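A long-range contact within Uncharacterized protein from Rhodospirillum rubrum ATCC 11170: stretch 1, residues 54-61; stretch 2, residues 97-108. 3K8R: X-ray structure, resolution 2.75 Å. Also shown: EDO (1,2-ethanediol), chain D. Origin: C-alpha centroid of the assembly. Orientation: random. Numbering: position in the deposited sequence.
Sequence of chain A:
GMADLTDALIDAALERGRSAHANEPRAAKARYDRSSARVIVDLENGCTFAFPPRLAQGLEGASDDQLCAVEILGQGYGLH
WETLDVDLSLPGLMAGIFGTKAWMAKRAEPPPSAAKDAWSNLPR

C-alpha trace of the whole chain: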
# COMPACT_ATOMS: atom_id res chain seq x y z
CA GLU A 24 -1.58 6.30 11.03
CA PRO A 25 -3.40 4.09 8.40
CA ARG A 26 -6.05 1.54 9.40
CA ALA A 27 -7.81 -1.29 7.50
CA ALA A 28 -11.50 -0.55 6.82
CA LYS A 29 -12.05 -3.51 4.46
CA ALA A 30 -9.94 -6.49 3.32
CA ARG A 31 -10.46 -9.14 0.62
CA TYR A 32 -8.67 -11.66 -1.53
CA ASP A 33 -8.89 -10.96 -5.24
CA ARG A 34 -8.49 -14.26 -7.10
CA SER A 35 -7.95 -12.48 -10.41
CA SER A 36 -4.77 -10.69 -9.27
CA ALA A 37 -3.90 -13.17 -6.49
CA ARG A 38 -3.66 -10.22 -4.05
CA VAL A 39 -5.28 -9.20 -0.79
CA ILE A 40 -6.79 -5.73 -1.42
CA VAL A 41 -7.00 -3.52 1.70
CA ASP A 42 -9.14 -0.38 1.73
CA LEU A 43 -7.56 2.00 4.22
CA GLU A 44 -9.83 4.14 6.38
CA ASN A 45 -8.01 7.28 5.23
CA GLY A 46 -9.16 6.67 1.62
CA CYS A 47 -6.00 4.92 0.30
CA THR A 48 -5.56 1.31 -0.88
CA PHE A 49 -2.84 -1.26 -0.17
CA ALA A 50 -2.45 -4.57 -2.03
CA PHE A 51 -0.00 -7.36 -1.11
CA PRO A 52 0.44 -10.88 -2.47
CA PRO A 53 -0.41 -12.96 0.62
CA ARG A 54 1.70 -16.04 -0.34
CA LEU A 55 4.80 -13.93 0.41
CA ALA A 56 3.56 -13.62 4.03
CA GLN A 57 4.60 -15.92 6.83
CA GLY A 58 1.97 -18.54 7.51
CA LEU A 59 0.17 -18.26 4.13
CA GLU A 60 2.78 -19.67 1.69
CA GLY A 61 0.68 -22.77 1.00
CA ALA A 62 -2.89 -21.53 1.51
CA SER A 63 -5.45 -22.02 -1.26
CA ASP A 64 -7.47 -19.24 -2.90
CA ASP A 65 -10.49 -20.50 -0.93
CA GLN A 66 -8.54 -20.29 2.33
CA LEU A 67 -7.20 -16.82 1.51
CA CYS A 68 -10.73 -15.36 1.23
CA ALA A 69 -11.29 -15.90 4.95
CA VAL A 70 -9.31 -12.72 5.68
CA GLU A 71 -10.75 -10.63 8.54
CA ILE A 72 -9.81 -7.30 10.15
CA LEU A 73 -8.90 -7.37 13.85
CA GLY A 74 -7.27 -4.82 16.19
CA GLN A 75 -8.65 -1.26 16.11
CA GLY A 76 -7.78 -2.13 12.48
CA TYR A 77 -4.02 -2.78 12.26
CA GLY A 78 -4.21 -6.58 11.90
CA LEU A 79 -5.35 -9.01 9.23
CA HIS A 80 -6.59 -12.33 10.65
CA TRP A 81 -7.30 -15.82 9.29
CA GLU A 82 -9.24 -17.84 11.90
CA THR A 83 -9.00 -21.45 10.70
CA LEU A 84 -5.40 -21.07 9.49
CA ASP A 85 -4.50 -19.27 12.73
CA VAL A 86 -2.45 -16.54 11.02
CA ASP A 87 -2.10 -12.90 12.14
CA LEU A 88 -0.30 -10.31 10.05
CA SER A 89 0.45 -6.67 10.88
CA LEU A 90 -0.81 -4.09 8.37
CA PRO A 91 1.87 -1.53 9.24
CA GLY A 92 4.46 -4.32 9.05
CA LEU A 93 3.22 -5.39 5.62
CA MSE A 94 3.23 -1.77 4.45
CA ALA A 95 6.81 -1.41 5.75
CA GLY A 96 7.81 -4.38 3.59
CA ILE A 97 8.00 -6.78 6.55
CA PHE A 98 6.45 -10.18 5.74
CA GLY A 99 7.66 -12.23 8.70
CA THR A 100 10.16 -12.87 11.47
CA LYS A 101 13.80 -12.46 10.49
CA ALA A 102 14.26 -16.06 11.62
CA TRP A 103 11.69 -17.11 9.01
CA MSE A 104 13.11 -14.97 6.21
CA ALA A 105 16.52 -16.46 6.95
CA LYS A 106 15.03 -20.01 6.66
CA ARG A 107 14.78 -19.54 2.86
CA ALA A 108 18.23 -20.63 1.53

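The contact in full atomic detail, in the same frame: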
# COMPACT_ATOMS: atom_id res chain seq x y z
N ARG A 54 0.81 -14.86 -0.40
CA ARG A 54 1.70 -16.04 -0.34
C ARG A 54 3.16 -15.68 -0.06
O ARG A 54 3.97 -16.58 0.10
CB ARG A 54 1.58 -16.92 -1.58
CG ARG A 54 0.22 -17.58 -1.67
CD ARG A 54 0.09 -18.57 -2.80
NE ARG A 54 -1.23 -19.21 -2.76
CZ ARG A 54 -2.30 -18.80 -3.42
NH1 ARG A 54 -2.25 -17.75 -4.23
NH2 ARG A 54 -3.45 -19.46 -3.29
N LEU A 55 3.48 -14.39 -0.00
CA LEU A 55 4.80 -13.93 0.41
C LEU A 55 4.85 -13.74 1.93
O LEU A 55 5.92 -13.50 2.49
CB LEU A 55 5.17 -12.60 -0.27
CG LEU A 55 5.39 -12.56 -1.79
CD1 LEU A 55 5.84 -11.16 -2.21
CD2 LEU A 55 6.41 -13.61 -2.23
N ALA A 56 3.69 -13.84 2.59
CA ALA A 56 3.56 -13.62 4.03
C ALA A 56 3.72 -14.90 4.81
O ALA A 56 3.26 -15.96 4.39
CB ALA A 56 2.21 -13.00 4.37
N GLN A 57 4.35 -14.78 5.97
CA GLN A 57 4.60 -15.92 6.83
C GLN A 57 3.32 -16.52 7.37
O GLN A 57 2.53 -15.85 8.07
CB GLN A 57 5.49 -15.51 8.00
CG GLN A 57 5.78 -16.68 8.94
CD GLN A 57 6.71 -16.31 10.05
OE1 GLN A 57 6.81 -15.15 10.44
NE2 GLN A 57 7.39 -17.31 10.57
N GLY A 58 3.13 -17.79 7.06
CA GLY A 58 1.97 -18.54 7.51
C GLY A 58 0.93 -18.76 6.43
O GLY A 58 -0.02 -19.49 6.66
N LEU A 59 1.12 -18.13 5.26
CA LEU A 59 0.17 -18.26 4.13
C LEU A 59 0.82 -18.79 2.84
O LEU A 59 0.16 -18.88 1.80
CB LEU A 59 -0.52 -16.90 3.87
CG LEU A 59 -1.37 -16.26 4.98
CD1 LEU A 59 -1.94 -14.92 4.53
CD2 LEU A 59 -2.51 -17.18 5.45
N GLU A 60 2.09 -19.20 2.89
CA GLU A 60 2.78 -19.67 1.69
C GLU A 60 2.06 -20.76 0.92
O GLU A 60 2.15 -20.80 -0.30
CB GLU A 60 4.18 -20.21 2.00
CG GLU A 60 5.17 -19.25 2.64
CD GLU A 60 5.09 -19.23 4.15
OE1 GLU A 60 4.01 -19.48 4.73
OE2 GLU A 60 6.14 -18.96 4.78
N GLY A 61 1.36 -21.64 1.63
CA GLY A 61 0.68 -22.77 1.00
C GLY A 61 -0.84 -22.73 1.02
O GLY A 61 -1.47 -23.70 0.62
N ILE A 97 7.68 -5.68 5.65
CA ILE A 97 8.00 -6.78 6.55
C ILE A 97 6.94 -7.88 6.42
O ILE A 97 5.77 -7.67 6.77
CB ILE A 97 8.07 -6.31 8.01
CG1 ILE A 97 9.10 -5.20 8.17
CG2 ILE A 97 8.39 -7.49 8.93
CD1 ILE A 97 9.21 -4.67 9.59
N PHE A 98 7.36 -9.05 5.94
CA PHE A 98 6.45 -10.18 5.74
C PHE A 98 6.58 -11.30 6.78
O PHE A 98 5.84 -12.28 6.72
CB PHE A 98 6.65 -10.77 4.35
CG PHE A 98 6.20 -9.88 3.23
CD1 PHE A 98 4.84 -9.66 3.00
CD2 PHE A 98 7.13 -9.31 2.37
CE1 PHE A 98 4.42 -8.86 1.96
CE2 PHE A 98 6.72 -8.50 1.31
CZ PHE A 98 5.36 -8.28 1.11
N GLY A 99 7.52 -11.19 7.70
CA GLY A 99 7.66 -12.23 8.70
C GLY A 99 8.83 -11.99 9.62
O GLY A 99 9.49 -10.97 9.51
N THR A 100 9.06 -12.94 10.52
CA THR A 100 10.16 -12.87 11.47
C THR A 100 11.46 -13.00 10.68
O THR A 100 11.49 -13.63 9.63
CB THR A 100 10.07 -14.00 12.53
OG1 THR A 100 10.14 -15.28 11.90
CG2 THR A 100 8.77 -13.91 13.31
N LYS A 101 12.52 -12.36 11.16
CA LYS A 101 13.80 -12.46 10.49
C LYS A 101 14.28 -13.91 10.49
O LYS A 101 14.95 -14.34 9.55
CB LYS A 101 14.82 -11.52 11.11
CG LYS A 101 14.49 -10.08 10.85
CD LYS A 101 15.66 -9.16 11.05
CE LYS A 101 15.35 -7.76 10.56
NZ LYS A 101 16.51 -6.84 10.69
N ALA A 102 13.92 -14.65 11.53
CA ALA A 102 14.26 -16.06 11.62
C ALA A 102 13.66 -16.82 10.45
O ALA A 102 14.30 -17.69 9.86
CB ALA A 102 13.75 -16.64 12.93
N TRP A 103 12.42 -16.48 10.11
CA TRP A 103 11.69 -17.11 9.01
C TRP A 103 12.27 -16.73 7.65
O TRP A 103 12.52 -17.59 6.81
CB TRP A 103 10.21 -16.73 9.12
CG TRP A 103 9.35 -16.96 7.92
CD1 TRP A 103 8.64 -18.09 7.60
CD2 TRP A 103 9.06 -16.01 6.89
NE1 TRP A 103 7.95 -17.90 6.43
CE2 TRP A 103 8.18 -16.63 5.97
CE3 TRP A 103 9.46 -14.68 6.64
CZ2 TRP A 103 7.71 -15.97 4.82
CZ3 TRP A 103 8.99 -14.03 5.51
CH2 TRP A 103 8.12 -14.67 4.61
N MSE A 104 12.51 -15.43 7.45
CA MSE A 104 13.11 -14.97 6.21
C MSE A 104 14.44 -15.66 5.97
O MSE A 104 14.73 -16.09 4.86
CB MSE A 104 13.28 -13.46 6.23
CG MSE A 104 11.97 -12.71 6.06
SE MSE A 104 12.14 -10.81 6.38
CE MSE A 104 10.51 -10.17 5.43
N ALA A 105 15.23 -15.78 7.03
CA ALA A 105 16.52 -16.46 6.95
C ALA A 105 16.37 -17.95 6.58
O ALA A 105 17.25 -18.50 5.92
CB ALA A 105 17.27 -16.32 8.26
N LYS A 106 15.27 -18.59 6.99
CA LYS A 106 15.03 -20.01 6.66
C LYS A 106 14.44 -20.11 5.25
O LYS A 106 13.38 -20.69 5.05
CB LYS A 106 14.10 -20.67 7.68
N ARG A 107 15.16 -19.54 4.28
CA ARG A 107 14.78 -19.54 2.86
C ARG A 107 16.04 -19.57 1.96
O ARG A 107 16.15 -18.78 1.01
CB ARG A 107 13.94 -18.31 2.54
CG ARG A 107 12.58 -18.38 3.16
CD ARG A 107 11.75 -17.14 2.91
NE ARG A 107 10.33 -17.46 3.10
CZ ARG A 107 9.43 -17.63 2.12
NH1 ARG A 107 9.74 -17.46 0.84
NH2 ARG A 107 8.18 -17.94 2.43
N ALA A 108 16.96 -20.48 2.27
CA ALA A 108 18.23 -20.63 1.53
C ALA A 108 18.01 -21.32 0.17
O ALA A 108 18.88 -22.03 -0.33
CB ALA A 108 19.27 -21.41 2.37
C1 EDO D . 3.88 -9.42 11.00
O1 EDO D . 2.86 -9.50 10.00
C2 EDO D . 5.10 -8.66 10.46
O2 EDO D . 4.83 -8.07 9.18

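The anchor of this contact is the carboxylate of E60. Its OE2 accepts a hydrogen bond from the indole NE1 of W103 at 2.7 Å and also forms a longer salt bridge with R107, 3.3 Å from E60 OE2 to R107 NH2. Both partners meet this oxygen near the plane of their own groups, where their N-H bonds point. The other carboxylate oxygen serves its own loop: G58 N donates to E60 OE1 at 3.0 Å. One side chain thus braces the type II turn from A56 to L59 while holding the second stretch. G58 suits that turn, since at its phi of 104° a CB would be jammed against the preceding carbonyl.

Q57 supplies the next rule, pairing a backbone bond with a side-chain bond. Its N donates to F98 O at 3.0 Å and 163°, and its extended side chain carries OE1 to the N of T100 at 3.2 Å and 168°. T100 lies just ahead of the helix and caps it, its OG1 accepting from W103 N at 3.1 Å. The contact with the first stretch and the helix cap thus meet at one residue.

The same glutamine chain lies over the W103 indole. Q57 CG sits over the face of the W103 five-membered ring, only 12° off the normal through its centroid, a CH-pi contact, so the ring is packed on a face while its NE1 is bonded at the edge. G99 permits this closeness: a CB there would come within 2.4 Å of W103 CE3 and 3.0 Å of Q57 CB.

The apolar side-chain contacts are longer than the polar ones. L55 CB lies over one face of the F98 ring, 4.4 Å from F98 CD1, and A56 CB is 4.5 Å from that same F98 CD1. L55 O, by contrast, fits closely against the tryptophan edge, 3.3 Å from W103 CH2.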